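Long-range contacts in prohead core protein protease (Enterobacteria phage T4, PDB 5JBL), which cleaves many prohead proteins as a serine protease once autocatalysis has activated it, clearing space in the capsid for the phage genome: residues 52-57 / 132-137; 31-36 / 61-66. The protein carries 3 engineered substitutions. One frame throughout, in Å; residues are numbered along the deposited sequence.

Contact 1. Residues 52-57 / 132-137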
# COMPACT_ATOMS: atom_id res chain seq x y z
N GLY C 52 -13.48 31.10 6.96
CA GLY C 52 -13.17 29.71 7.28
C GLY C 52 -14.20 28.72 6.76
O GLY C 52 -15.15 28.37 7.47
N LEU C 53 -14.01 28.27 5.53
CA LEU C 53 -14.91 27.33 4.86
C LEU C 53 -14.15 26.09 4.45
O LEU C 53 -13.03 26.19 3.93
CB LEU C 53 -15.55 27.96 3.63
CG LEU C 53 -16.46 29.14 3.94
CD1 LEU C 53 -16.87 29.86 2.67
CD2 LEU C 53 -17.67 28.65 4.73
N LYS C 54 -14.76 24.93 4.65
CA LYS C 54 -14.17 23.68 4.17
C LYS C 54 -15.18 22.95 3.30
O LYS C 54 -16.28 22.61 3.78
CB LYS C 54 -13.72 22.79 5.34
CG LYS C 54 -14.80 22.45 6.36
CD LYS C 54 -14.19 21.73 7.54
CE LYS C 54 -13.42 20.50 7.10
NZ LYS C 54 -13.07 19.64 8.27
N PRO C 55 -14.88 22.70 2.03
CA PRO C 55 -15.73 21.81 1.25
C PRO C 55 -15.61 20.38 1.76
O PRO C 55 -14.68 20.02 2.47
CB PRO C 55 -15.18 21.93 -0.18
CG PRO C 55 -14.18 23.05 -0.13
CD PRO C 55 -13.70 23.13 1.27
N GLY C 56 -16.57 19.56 1.36
CA GLY C 56 -16.54 18.16 1.74
C GLY C 56 -17.43 17.36 0.81
O GLY C 56 -18.30 17.91 0.13
N LEU C 57 -17.20 16.06 0.81
CA LEU C 57 -18.02 15.11 0.08
C LEU C 57 -18.86 14.37 1.11
O LEU C 57 -18.30 13.76 2.03
CB LEU C 57 -17.15 14.15 -0.71
CG LEU C 57 -17.85 13.00 -1.43
CD1 LEU C 57 -18.84 13.52 -2.45
CD2 LEU C 57 -16.77 12.17 -2.10
N ARG C 132 -25.90 11.61 8.08
CA ARG C 132 -25.00 12.30 7.17
C ARG C 132 -23.59 11.86 7.49
O ARG C 132 -23.17 11.90 8.66
CB ARG C 132 -25.16 13.83 7.29
CG ARG C 132 -24.39 14.59 6.23
CD ARG C 132 -24.61 16.10 6.34
NE ARG C 132 -23.79 16.67 7.39
CZ ARG C 132 -24.24 17.02 8.59
NH1 ARG C 132 -25.53 16.87 8.89
NH2 ARG C 132 -23.41 17.53 9.49
N ALA C 133 -22.86 11.40 6.48
CA ALA C 133 -21.49 10.94 6.66
C ALA C 133 -20.56 11.72 5.74
O ALA C 133 -20.86 11.92 4.57
CB ALA C 133 -21.35 9.45 6.37
N ARG C 134 -19.44 12.16 6.28
CA ARG C 134 -18.41 12.84 5.50
C ARG C 134 -17.36 11.83 5.06
O ARG C 134 -16.91 11.00 5.86
CB ARG C 134 -17.78 13.95 6.34
CG ARG C 134 -16.72 14.74 5.61
CD ARG C 134 -16.06 15.76 6.52
NE ARG C 134 -15.04 16.50 5.78
CZ ARG C 134 -15.20 17.72 5.27
NH1 ARG C 134 -16.35 18.37 5.43
NH2 ARG C 134 -14.20 18.28 4.59
N VAL C 135 -16.99 11.87 3.78
CA VAL C 135 -15.94 11.01 3.26
C VAL C 135 -14.59 11.61 3.65
O VAL C 135 -14.37 12.82 3.54
CB VAL C 135 -16.07 10.85 1.74
CG1 VAL C 135 -14.90 10.03 1.18
CG2 VAL C 135 -17.37 10.19 1.40
N ILE C 136 -13.70 10.77 4.18
CA ILE C 136 -12.38 11.24 4.60
C ILE C 136 -11.50 11.42 3.37
O ILE C 136 -11.31 10.48 2.60
CB ILE C 136 -11.74 10.25 5.59
CG1 ILE C 136 -12.65 10.11 6.82
CG2 ILE C 136 -10.32 10.72 5.96
CD1 ILE C 136 -12.31 8.96 7.74
N GLU C 137 -11.01 12.63 3.14
CA GLU C 137 -10.17 12.87 1.97
C GLU C 137 -8.78 13.34 2.39
O GLU C 137 -8.61 13.93 3.46
CB GLU C 137 -10.80 13.89 1.03
CG GLU C 137 -12.08 13.37 0.37
CD GLU C 137 -12.49 14.26 -0.77
OE1 GLU C 137 -11.82 14.17 -1.84
OE2 GLU C 137 -13.43 15.07 -0.60
O HOH W 1 -14.88 15.17 2.12

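Contact 2. Residues 31-36 / 61-66. Engineered in segment 61-66: Leu64 (natural residue Met).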
# COMPACT_ATOMS: atom_id res chain seq x y z
N GLY C 31 -28.76 -0.81 1.51
CA GLY C 31 -29.03 -0.18 0.23
C GLY C 31 -28.20 1.06 -0.00
O GLY C 31 -27.21 1.33 0.68
N GLN C 32 -28.60 1.82 -1.02
CA GLN C 32 -27.84 3.00 -1.43
C GLN C 32 -28.51 4.24 -0.89
O GLN C 32 -29.69 4.48 -1.20
CB GLN C 32 -27.75 3.08 -2.95
CG GLN C 32 -26.96 1.97 -3.63
CD GLN C 32 -27.14 2.01 -5.13
OE1 GLN C 32 -28.26 1.98 -5.62
NE2 GLN C 32 -26.03 2.10 -5.88
N PRO C 33 -27.83 5.03 -0.07
CA PRO C 33 -28.42 6.29 0.38
C PRO C 33 -28.64 7.22 -0.79
O PRO C 33 -27.82 7.31 -1.71
CB PRO C 33 -27.38 6.84 1.37
CG PRO C 33 -26.49 5.73 1.70
CD PRO C 33 -26.58 4.69 0.63
N GLY C 34 -29.76 7.94 -0.75
CA GLY C 34 -30.26 8.66 -1.89
C GLY C 34 -29.58 9.97 -2.23
O GLY C 34 -29.94 10.58 -3.24
N GLU C 35 -28.60 10.42 -1.44
CA GLU C 35 -27.98 11.72 -1.68
C GLU C 35 -26.47 11.62 -1.56
O GLU C 35 -25.95 11.12 -0.56
CB GLU C 35 -28.49 12.79 -0.71
CG GLU C 35 -29.99 12.95 -0.67
CD GLU C 35 -30.57 13.36 -2.02
OE1 GLU C 35 -29.84 13.99 -2.81
OE2 GLU C 35 -31.75 13.05 -2.28
N ILE C 36 -25.78 12.10 -2.58
CA ILE C 36 -24.34 12.30 -2.53
C ILE C 36 -24.09 13.76 -2.86
O ILE C 36 -24.54 14.25 -3.91
CB ILE C 36 -23.60 11.38 -3.51
CG1 ILE C 36 -23.83 9.92 -3.11
CG2 ILE C 36 -22.13 11.79 -3.62
CD1 ILE C 36 -23.32 8.93 -4.12
N GLY C 61 -28.57 9.87 3.78
CA GLY C 61 -29.82 9.18 3.50
C GLY C 61 -30.06 8.10 4.54
O GLY C 61 -29.57 8.19 5.67
N ILE C 62 -30.82 7.09 4.13
CA ILE C 62 -31.18 6.01 5.05
C ILE C 62 -29.95 5.18 5.37
O ILE C 62 -29.31 4.61 4.48
CB ILE C 62 -32.30 5.14 4.45
CG1 ILE C 62 -33.59 5.95 4.38
CG2 ILE C 62 -32.47 3.86 5.25
CD1 ILE C 62 -34.72 5.26 3.64
N PHE C 63 -29.63 5.09 6.66
CA PHE C 63 -28.51 4.26 7.09
C PHE C 63 -28.93 2.96 7.76
O PHE C 63 -28.17 2.00 7.73
CB PHE C 63 -27.61 5.04 8.06
CG PHE C 63 -26.76 6.12 7.42
CD1 PHE C 63 -26.69 6.27 6.04
CD2 PHE C 63 -26.03 7.00 8.21
CE1 PHE C 63 -25.90 7.27 5.46
CE2 PHE C 63 -25.24 7.99 7.65
CZ PHE C 63 -25.17 8.13 6.27
N LEU C 64 -30.11 2.93 8.39
CA LEU C 64 -30.66 1.72 9.00
C LEU C 64 -32.18 1.82 8.97
O LEU C 64 -32.75 2.91 8.85
CB LEU C 64 -30.19 1.54 10.46
CG LEU C 64 -28.69 1.43 10.75
CD1 LEU C 64 -28.12 2.81 11.07
CD2 LEU C 64 -28.41 0.47 11.88
N GLN C 65 -32.83 0.67 9.09
CA GLN C 65 -34.29 0.61 9.04
C GLN C 65 -34.83 -0.32 10.11
O GLN C 65 -34.35 -1.45 10.24
CB GLN C 65 -34.78 0.14 7.68
CG GLN C 65 -34.42 1.07 6.56
CD GLN C 65 -34.98 0.58 5.25
OE1 GLN C 65 -34.40 -0.29 4.61
NE2 GLN C 65 -36.13 1.11 4.86
N ALA C 66 -35.85 0.14 10.83
CA ALA C 66 -36.57 -0.65 11.81
C ALA C 66 -37.84 -1.22 11.20
O ALA C 66 -38.38 -0.70 10.22
CB ALA C 66 -36.94 0.20 13.03
O HOH W 2 -31.76 7.05 1.40

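Contact 1. Residues 52-57 / 132-137
With chi1 to chi3 all near 180°, Arg134 runs fully extended across to segment 52-57 and sets its guanidinium beside Pro55. Lys54 meets it by a bent route: CG sits between the backbone N and the carbonyl carbon (chi1 56°), and the chain kinks again at chi3. Arg134 NH2 donates to Pro55 O at 2.8 Å. This bond is bent, and the carbonyl O lies out of the guanidinium plane. Gly56 CA covers one face of the group. Lys54 CE covers the opposite face, 3.4 Å from Arg134 NH2. Lys54 NZ also stands over that face, 4.1 Å from Arg134 NH2, so two like charges lie close. Lys54 NZ has its polar partner elsewhere, Arg151 O of a neighbouring subunit, and Arg134 NH1 bonds Tyr58 OH. The contact belongs to the antiparallel pairing of strands 53-65 and 128-135, at the edge of the region mapped to homomultimerization. Its direct backbone bond runs from Val135 N to Leu57 O, 2.9 Å and almost straight. A water then bridges the separating chains, accepting from Leu57 N and donating to Val135 O and Glu137 OE2. Glu137 OE1 forms a salt bridge with Arg151 of the same chain. Beside the backbone bond, the Leu57 and Val135 side chains lie alongside each other and point the same way, with Leu57 CG 4.0 Å from Val135 CG2.

Contact 2. Residues 31-36 / 61-66
Strand 53-65 turns a corner at Gly61, just before a classic beta bulge in which Phe63 and Leu64 both face Val129 of strand 128-135. Pro33, on the chain leading into strand 35-38, packs against this corner. Its CB lies 4.0 Å from Gly61 CA, and these two residues have the nearest CA atoms across the contact. Gly61 has no side chain, which lets the chain of Pro33 and Gly34 come close over its CA, with Gly34 N 4.4 Å from Gly61 CA. Further along, Pro33 CG reaches the edge of the Phe63 ring, near the ring plane and 4.1 Å from CE1. The two side chains cross at about a right angle. The Phe63 bond from CA to CB leads away from Pro33, but CG lies beside the backbone N (chi1 -73°), and the ring swings back far enough for CE1 to touch. Beyond Pro33, the ring also packs on Ala133 and Val186. The Phe63 side chain lies about 9 Å from that of Ala159, an active-site position altered in this structure. Pro33 itself rests on Val158. No direct hydrogen bond joins the two segments. A water links their backbones instead, accepting from Gly34 N at 3.1 Å and from Ile62 N at 2.9 Å.

In the fold
Both contacts use strand 53-65 of one antiparallel sheet, with their centres about 18 Å apart. Contact 1 pairs it with strand 128-135, and contact 2 sets it against the chain entering strand 35-38. Most touching residues are buried in each, but contact 1 lies farther from the chain centre, about 17 Å against about 9 Å between centres, and reaches a neighbouring subunit through Lys54. It combines hydrogen bonds and charged groups with the packing of Leu57 on Val135, while contact 2 is small and mainly apolar. A water bridges backbone groups in both. The two also touch: Leu57 CD1 packs on Ile36 CG2 at 3.9 Å, and the Phe63 ring lies against the backbone of Arg132 and Ala133.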